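Local structure of putative transcriptional regulator protein (Vibrio parahaemolyticus, 3ER6) at residues I80-D85 with A113-I118. The protein is probably a DNA-binding transcription regulator of the AraC type, of which this chain is the DJ-1/PfpI-family domain. The protein carries 1 engineered substitution. Numbering follows the deposited sequence.
Sequences IGSIGD and AIDTGI
Asp115 is a non-glycine residue held at positive phi (60°, psi -146°), at the second position of a type II' turn running from Ile114 to Gly117. Its CG lies anti to the backbone N, which brings the carboxylate up to the loop 80-85. There Ser82 OG donates to Asp115 OD2 over 2.9 Å, coming from well above the carboxylate plane, while Asp115 OD1 is hydrogen-bonded to His135. Ser82 OG, also anti to its own backbone N, accepts from Gly84 N at 3.0 Å in an ST turn; with the bond to Asp115 this fixes the hydroxyl's rotation. The sharp turn between strand 110-114 and helix 117-124 is built like, and probably corresponds to, the nucleophile elbow of DJ-1/PfpI domains, with Asp115 in the place that the nucleophile takes in related enzymes. One residue on, Thr116 places OG1 between its own N and carbonyl carbon (chi1 58°) and uses it twice: Thr116 OG1 receives Ile83 N at 2.8 Å and donates in the carbonyl plane to a lone pair of Gly84 O, 3.0 Å away. Ile83 crosses Thr116 obliquely, Ile83 CG1 lying 3.3 Å from Thr116 OG1, and Phe138 of helix 136-145 touches Thr116 as well. Behind the turn, strands 77-80 and 110-114 are parallel neighbours in the central sheet, and Ile114 N reaches Ile80 O at 3.1 Å, almost straight along the C=O axis. Gly117 comes in bare backbone first, Gly117 CA 3.2 Å from Gly81 O; a CB there would collide with the carbonyls of both Ile80 and Gly81.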
# COMPACT_ATOMS: atom_id res chain seq x y z
N ILE A 80 8.85 4.88 -9.70
CA ILE A 80 7.81 5.23 -10.62
C ILE A 80 6.65 4.31 -10.31
O ILE A 80 6.72 3.07 -10.52
CB ILE A 80 8.26 5.03 -12.07
CG1 ILE A 80 9.52 5.89 -12.37
CG2 ILE A 80 7.10 5.25 -13.04
CD1 ILE A 80 10.13 5.47 -13.74
N GLY A 81 5.58 4.90 -9.78
CA GLY A 81 4.39 4.08 -9.45
C GLY A 81 3.49 3.70 -10.63
O GLY A 81 3.78 3.99 -11.80
N SER A 82 2.34 3.09 -10.31
CA SER A 82 1.31 2.70 -11.26
C SER A 82 0.83 3.83 -12.15
O SER A 82 0.66 4.99 -11.74
CB SER A 82 0.09 2.12 -10.50
OG SER A 82 -0.80 1.56 -11.43
N ILE A 83 0.58 3.47 -13.41
CA ILE A 83 -0.08 4.41 -14.30
C ILE A 83 -1.50 3.99 -14.58
O ILE A 83 -2.16 4.56 -15.46
CB ILE A 83 0.74 4.69 -15.64
CG1 ILE A 83 0.97 3.39 -16.47
CG2 ILE A 83 2.09 5.37 -15.33
CD1 ILE A 83 1.51 3.72 -17.96
N GLY A 84 -1.98 3.00 -13.83
CA GLY A 84 -3.30 2.38 -14.11
C GLY A 84 -3.28 1.67 -15.47
O GLY A 84 -2.32 1.01 -15.80
N ASP A 85 -4.31 1.86 -16.27
CA ASP A 85 -4.38 1.21 -17.56
C ASP A 85 -3.53 1.98 -18.54
O ASP A 85 -3.86 3.12 -18.92
CB ASP A 85 -5.82 1.16 -18.05
CG ASP A 85 -5.96 0.47 -19.42
OD1 ASP A 85 -4.98 0.08 -20.10
OD2 ASP A 85 -7.13 0.35 -19.82
N ALA A 113 10.55 0.58 -10.65
CA ALA A 113 9.28 0.72 -11.34
C ALA A 113 8.38 -0.39 -10.82
O ALA A 113 8.80 -1.56 -10.82
CB ALA A 113 9.45 0.57 -12.88
N ILE A 114 7.17 -0.02 -10.36
CA ILE A 114 6.25 -0.95 -9.73
C ILE A 114 4.92 -0.96 -10.47
O ILE A 114 4.48 0.12 -10.92
CB ILE A 114 6.08 -0.57 -8.17
CG1 ILE A 114 5.45 0.80 -7.97
CG2 ILE A 114 7.48 -0.53 -7.48
CD1 ILE A 114 5.19 1.14 -6.47
N ASP A 115 4.30 -2.15 -10.63
CA ASP A 115 3.02 -2.25 -11.25
C ASP A 115 3.21 -1.69 -12.68
O ASP A 115 4.29 -1.87 -13.27
CB ASP A 115 1.95 -1.47 -10.46
CG ASP A 115 0.47 -1.81 -10.90
OD1 ASP A 115 0.22 -2.73 -11.72
OD2 ASP A 115 -0.44 -1.16 -10.39
N THR A 116 2.19 -1.03 -13.22
CA THR A 116 2.30 -0.49 -14.62
C THR A 116 3.35 0.65 -14.81
O THR A 116 3.62 1.06 -15.93
CB THR A 116 0.93 -0.10 -15.21
OG1 THR A 116 0.28 0.87 -14.40
CG2 THR A 116 0.04 -1.34 -15.32
N GLY A 117 3.92 1.16 -13.74
CA GLY A 117 5.18 1.97 -13.83
C GLY A 117 6.21 1.24 -14.69
O GLY A 117 7.10 1.89 -15.33
N ILE A 118 6.11 -0.09 -14.75
CA ILE A 118 7.02 -0.85 -15.65
C ILE A 118 6.86 -0.43 -17.15
O ILE A 118 7.86 -0.37 -17.88
CB ILE A 118 6.94 -2.40 -15.43
CG1 ILE A 118 7.43 -2.74 -14.02
CG2 ILE A 118 7.80 -3.16 -16.54
CD1 ILE A 118 6.95 -4.06 -13.50